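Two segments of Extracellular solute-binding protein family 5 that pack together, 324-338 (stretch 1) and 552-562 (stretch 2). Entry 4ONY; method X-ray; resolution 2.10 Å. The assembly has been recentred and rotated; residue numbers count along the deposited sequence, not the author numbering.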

# COMPACT_ATOMS: atom_id res chain seq x y z
N ASP A 324 11.43 13.16 -25.08
CA ASP A 324 11.61 14.57 -24.80
C ASP A 324 10.62 14.92 -23.73
O ASP A 324 9.40 14.87 -23.94
N ARG A 325 11.10 15.36 -22.57
CA ARG A 325 10.19 15.68 -21.50
C ARG A 325 9.23 16.82 -21.80
O ARG A 325 8.18 16.92 -21.15
N ARG A 326 9.61 17.72 -22.71
CA ARG A 326 8.72 18.79 -23.11
C ARG A 326 7.50 18.24 -23.85
O ARG A 326 6.38 18.79 -23.74
N VAL A 327 7.71 17.20 -24.66
CA VAL A 327 6.60 16.53 -25.35
C VAL A 327 5.67 15.84 -24.32
O VAL A 327 4.43 15.95 -24.40
N ARG A 328 6.26 15.12 -23.38
CA ARG A 328 5.47 14.48 -22.31
C ARG A 328 4.68 15.53 -21.53
O ARG A 328 3.50 15.34 -21.26
N GLN A 329 5.31 16.64 -21.21
CA GLN A 329 4.64 17.72 -20.48
C GLN A 329 3.41 18.24 -21.25
O GLN A 329 2.34 18.37 -20.69
N ALA A 330 3.59 18.54 -22.55
CA ALA A 330 2.47 18.96 -23.41
C ALA A 330 1.33 17.94 -23.41
O ALA A 330 0.15 18.31 -23.26
N LEU A 331 1.66 16.68 -23.63
CA LEU A 331 0.60 15.65 -23.77
C LEU A 331 -0.17 15.43 -22.46
O LEU A 331 -1.36 15.18 -22.49
N GLY A 332 0.54 15.51 -21.34
CA GLY A 332 -0.06 15.52 -20.02
C GLY A 332 -1.12 16.61 -19.82
O GLY A 332 -2.09 16.37 -19.12
N LEU A 333 -0.95 17.77 -20.43
CA LEU A 333 -1.90 18.87 -20.20
C LEU A 333 -3.26 18.56 -20.84
O LEU A 333 -4.27 19.17 -20.47
N LEU A 334 -3.29 17.62 -21.79
CA LEU A 334 -4.49 17.41 -22.59
C LEU A 334 -5.56 16.49 -21.98
O LEU A 334 -6.72 16.47 -22.45
N PHE A 335 -5.19 15.73 -20.94
CA PHE A 335 -6.18 14.93 -20.28
C PHE A 335 -7.21 15.83 -19.53
O PHE A 335 -6.82 16.69 -18.73
N ASP A 336 -8.49 15.67 -19.86
CA ASP A 336 -9.56 16.47 -19.24
C ASP A 336 -10.21 15.70 -18.12
O ASP A 336 -11.16 14.95 -18.33
N PHE A 337 -9.66 15.87 -16.92
CA PHE A 337 -10.17 15.15 -15.79
C PHE A 337 -11.59 15.59 -15.43
O PHE A 337 -12.43 14.77 -15.04
N GLU A 338 -11.86 16.88 -15.52
CA GLU A 338 -13.13 17.40 -15.05
C GLU A 338 -14.27 16.87 -15.92
O GLU A 338 -15.33 16.48 -15.40
N ILE A 552 7.52 14.43 -10.80
CA ILE A 552 6.51 15.28 -11.41
C ILE A 552 7.11 16.09 -12.58
O ILE A 552 6.47 16.25 -13.63
N SER A 553 8.34 16.60 -12.37
CA SER A 553 9.01 17.48 -13.34
C SER A 553 9.49 16.73 -14.58
O SER A 553 9.82 17.34 -15.58
N GLY A 554 9.51 15.40 -14.52
CA GLY A 554 9.83 14.59 -15.66
C GLY A 554 8.63 14.21 -16.53
O GLY A 554 8.82 13.64 -17.60
N ASP A 555 7.41 14.48 -16.08
CA ASP A 555 6.20 14.00 -16.77
C ASP A 555 6.35 12.54 -17.26
O ASP A 555 6.16 12.22 -18.45
N TYR A 556 6.67 11.65 -16.32
CA TYR A 556 6.74 10.24 -16.61
C TYR A 556 5.37 9.59 -16.61
O TYR A 556 5.15 8.66 -17.36
N TYR A 557 4.48 10.10 -15.75
CA TYR A 557 3.09 9.72 -15.67
C TYR A 557 2.23 10.94 -16.00
O TYR A 557 2.65 12.08 -15.78
N VAL A 558 1.04 10.70 -16.57
CA VAL A 558 -0.04 11.68 -16.57
C VAL A 558 -0.91 11.21 -15.40
O VAL A 558 -1.60 10.21 -15.49
N PRO A 559 -0.84 11.92 -14.28
CA PRO A 559 -1.53 11.43 -13.08
C PRO A 559 -3.05 11.54 -13.28
O PRO A 559 -3.56 12.55 -13.80
N LEU A 560 -3.80 10.52 -12.84
CA LEU A 560 -5.23 10.48 -13.08
C LEU A 560 -5.98 10.87 -11.82
O LEU A 560 -6.06 12.07 -11.53
N TYR A 561 -6.48 9.91 -11.03
CA TYR A 561 -7.42 10.21 -9.99
C TYR A 561 -7.53 9.09 -8.97
O TYR A 561 -7.06 7.96 -9.18
N HIS A 562 -8.12 9.44 -7.85
CA HIS A 562 -8.24 8.57 -6.69
C HIS A 562 -9.49 8.97 -5.94
O HIS A 562 -10.04 10.08 -6.17

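The two segments form a compact contact of mixed character, in which an arginine reaching from the helix of stretch 1 binds the backbone of a turn in stretch 2 at one end, and phenylalanine, leucine, valine and tyrosine side chains pack together at the other. Together they bury 571 Å² of surface.

The polar end centres on Arg328, whose CA-to-CB bond points toward stretch 2. With chi1 in m, chi2 in t and chi3 in m, its chain folds so that the edge of the guanidinium meets two successive carbonyls. Arg328 NH2 donates to Gly554 O at 2.8 Å, and Arg328 NE donates to the same Gly554 O at 3.1 Å; a weak bond from Arg328 NE to Asp555 O, also 3.1 Å, completes the set. These carbonyls lie where stretch 2 leaves its helix, and Asp555, with positive phi, turns the chain. Gly554 leaves room for the Tyr556 ring, since a CB here would clash with Tyr556 CE2 at 2.2 Å. The Tyr556 side chain (chi1 m) starts away from stretch 1, but its end comes nearer, bringing Tyr556 CE1 to 3.5 Å from Arg328 NH2. Water 1 extends the link: it accepts a weak hydrogen bond from Arg328 NH2 at 3.2 Å and is hydrogen-bonded to Tyr556 OH at 2.9 Å.

Asp555 has the largest area covered by the other stretch. Its CA-to-CB bond points toward stretch 1, and with chi1 in m the side chain lies against Gln329, with Asp555 OD2 3.4 Å from Gln329 CB. It also passes close to the aliphatic base of the arginine, Arg328 CB to Asp555 CB being 3.8 Å. Gln329 leaves the backbone sideways, with chi1 and chi2 both t; its CB and CG lie beside Asp555 OD2, and its end leads away. Water 2 joins the two residues by donating to Gln329 O and to Asp555 OD1, each at 2.8 Å. Near the start of the helix, Arg325 (chi1 p) points toward stretch 2 but makes looser contacts, with Arg325 CB 4.1 Å from Gly554 O; its guanidinium nitrogens NH1 and NH2 are hydrogen-bonded elsewhere in the structure.

Farther along, at Gly332, the two backbones come close: its CA is 5.2 Å from Val558 CA and 3.9 Å from Val558 CG2. Val558 (chi1 t) points toward stretch 1, and its other methyl, Val558 CG1, meets Phe335 CB at 4.1 Å. Phe335, also t and pointing toward stretch 2, offers a ring face to Leu560. The leucine (chi1 m, chi2 t) leaves its backbone sideways, yet its end comes nearer, and Leu560 CD2 lies 3.5 Å from Phe335 CE2 and only 19° off the ring normal, a CH-pi contact. Tyr561 (chi1 p) closes this apolar end. Its CB is 3.5 Å from Phe337 CE1, with Phe337 in t, and the two rings meet rim to rim, their centroids 5.8 Å apart and their planes at 27°.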

# COMPACT_ATOMS: atom_id res chain seq x y z
CB ASP A 324 11.36 15.39 -26.09
CG ASP A 324 11.72 16.85 -25.96
OD1 ASP A 324 11.66 17.38 -24.83
OD2 ASP A 324 12.07 17.45 -27.00
CB ARG A 325 10.93 16.02 -20.20
CG ARG A 325 11.61 17.38 -20.19
CD ARG A 325 12.28 17.60 -18.81
NE ARG A 325 12.82 18.96 -18.67
CZ ARG A 325 13.53 19.35 -17.59
NH1 ARG A 325 13.80 18.45 -16.65
NH2 ARG A 325 13.96 20.57 -17.48
CB ARG A 326 9.45 19.81 -24.02
CG ARG A 326 10.60 20.51 -23.34
CD ARG A 326 11.46 21.32 -24.29
NE ARG A 326 12.03 20.43 -25.28
CZ ARG A 326 12.85 20.80 -26.25
NH1 ARG A 326 13.24 22.09 -26.36
NH2 ARG A 326 13.30 19.90 -27.11
CB VAL A 327 7.14 15.54 -26.38
CG1 VAL A 327 6.03 14.68 -26.96
CG2 VAL A 327 7.91 16.24 -27.49
CB ARG A 328 6.37 13.65 -21.37
CG ARG A 328 7.09 12.53 -22.13
CD ARG A 328 7.70 11.53 -21.22
NE ARG A 328 8.67 12.14 -20.29
CZ ARG A 328 9.98 12.25 -20.45
NH1 ARG A 328 10.56 11.89 -21.56
NH2 ARG A 328 10.71 12.75 -19.46
CB GLN A 329 5.62 18.86 -20.23
CG GLN A 329 5.19 19.99 -19.30
CD GLN A 329 6.20 21.15 -19.36
OE1 GLN A 329 7.23 21.12 -20.10
NE2 GLN A 329 5.93 22.16 -18.64
CB ALA A 330 2.95 19.15 -24.85
CB LEU A 331 1.15 14.33 -24.26
CG LEU A 331 1.78 14.42 -25.67
CD1 LEU A 331 2.36 13.07 -26.08
CD2 LEU A 331 0.96 15.00 -26.79
CB LEU A 333 -1.35 20.17 -20.81
CG LEU A 333 -0.06 20.70 -20.23
CD1 LEU A 333 0.49 21.82 -21.12
CD2 LEU A 333 -0.24 21.17 -18.79
CB LEU A 334 -4.11 16.92 -23.97
CG LEU A 334 -3.25 17.89 -24.75
CD1 LEU A 334 -2.81 17.24 -26.02
CD2 LEU A 334 -4.04 19.16 -25.08
CB PHE A 335 -5.57 13.95 -19.32
CG PHE A 335 -6.63 13.14 -18.59
CD1 PHE A 335 -7.41 12.24 -19.27
CD2 PHE A 335 -6.88 13.35 -17.23
CE1 PHE A 335 -8.41 11.54 -18.64
CE2 PHE A 335 -7.87 12.64 -16.59
CZ PHE A 335 -8.64 11.75 -17.30
CB ASP A 336 -10.59 16.93 -20.28
CG ASP A 336 -11.57 17.94 -19.73
OD1 ASP A 336 -11.73 18.01 -18.48
OD2 ASP A 336 -12.21 18.64 -20.55
CB PHE A 337 -9.31 15.28 -14.54
CG PHE A 337 -9.97 14.72 -13.31
CD1 PHE A 337 -10.25 13.37 -13.23
CD2 PHE A 337 -10.34 15.52 -12.25
CE1 PHE A 337 -10.90 12.83 -12.11
CE2 PHE A 337 -10.96 14.99 -11.11
CZ PHE A 337 -11.24 13.64 -11.04
CB GLU A 338 -13.14 18.92 -14.96
CG GLU A 338 -12.31 19.50 -13.81
CD GLU A 338 -10.82 19.24 -13.95
OE1 GLU A 338 -10.28 19.43 -15.06
OE2 GLU A 338 -10.17 18.84 -12.92
CB ILE A 552 5.90 16.26 -10.41
CG1 ILE A 552 5.04 15.51 -9.38
CG2 ILE A 552 5.03 17.32 -11.13
CD1 ILE A 552 4.78 16.31 -8.11
CB SER A 553 10.17 18.21 -12.69
OG SER A 553 9.73 19.09 -11.67
CB ASP A 555 5.81 14.96 -17.89
CG ASP A 555 5.34 16.29 -17.35
OD1 ASP A 555 4.13 16.40 -16.98
OD2 ASP A 555 6.17 17.22 -17.27
CB TYR A 556 7.67 9.56 -15.61
CG TYR A 556 9.09 10.11 -15.64
CD1 TYR A 556 9.86 10.00 -16.77
CD2 TYR A 556 9.63 10.73 -14.55
CE1 TYR A 556 11.14 10.48 -16.83
CE2 TYR A 556 10.92 11.20 -14.58
CZ TYR A 556 11.69 11.07 -15.70
OH TYR A 556 12.97 11.59 -15.72
CB TYR A 557 2.72 9.26 -14.26
CG TYR A 557 3.13 7.85 -13.87
CD1 TYR A 557 4.41 7.39 -14.06
CD2 TYR A 557 2.23 6.98 -13.29
CE1 TYR A 557 4.78 6.12 -13.65
CE2 TYR A 557 2.60 5.71 -12.91
CZ TYR A 557 3.87 5.30 -13.09
OH TYR A 557 4.25 4.05 -12.73
CB VAL A 558 -0.88 11.63 -17.84
CG1 VAL A 558 -1.96 12.71 -17.80
CG2 VAL A 558 0.00 11.77 -19.08
CB PRO A 559 -0.99 12.36 -11.99
CG PRO A 559 -0.71 13.66 -12.69
CD PRO A 559 -0.23 13.25 -14.08
CB LEU A 560 -5.63 9.10 -13.63
CG LEU A 560 -5.14 8.84 -15.06
CD1 LEU A 560 -5.42 7.42 -15.57
CD2 LEU A 560 -5.73 9.87 -16.00
CB TYR A 561 -8.81 10.50 -10.61
CG TYR A 561 -9.17 9.48 -11.67
CD1 TYR A 561 -9.54 8.19 -11.32
CD2 TYR A 561 -9.09 9.80 -12.98
CE1 TYR A 561 -9.83 7.24 -12.29
CE2 TYR A 561 -9.42 8.89 -13.94
CZ TYR A 561 -9.77 7.61 -13.60
OH TYR A 561 -10.06 6.74 -14.60
CB HIS A 562 -7.01 8.76 -5.77
CG HIS A 562 -6.93 10.11 -5.15
ND1 HIS A 562 -6.47 11.23 -5.83
CD2 HIS A 562 -7.31 10.55 -3.93
CE1 HIS A 562 -6.60 12.30 -5.07
NE2 HIS A 562 -7.10 11.92 -3.91
O HOH W 1 13.33 13.57 -17.77
O HOH W 2 2.13 18.04 -17.94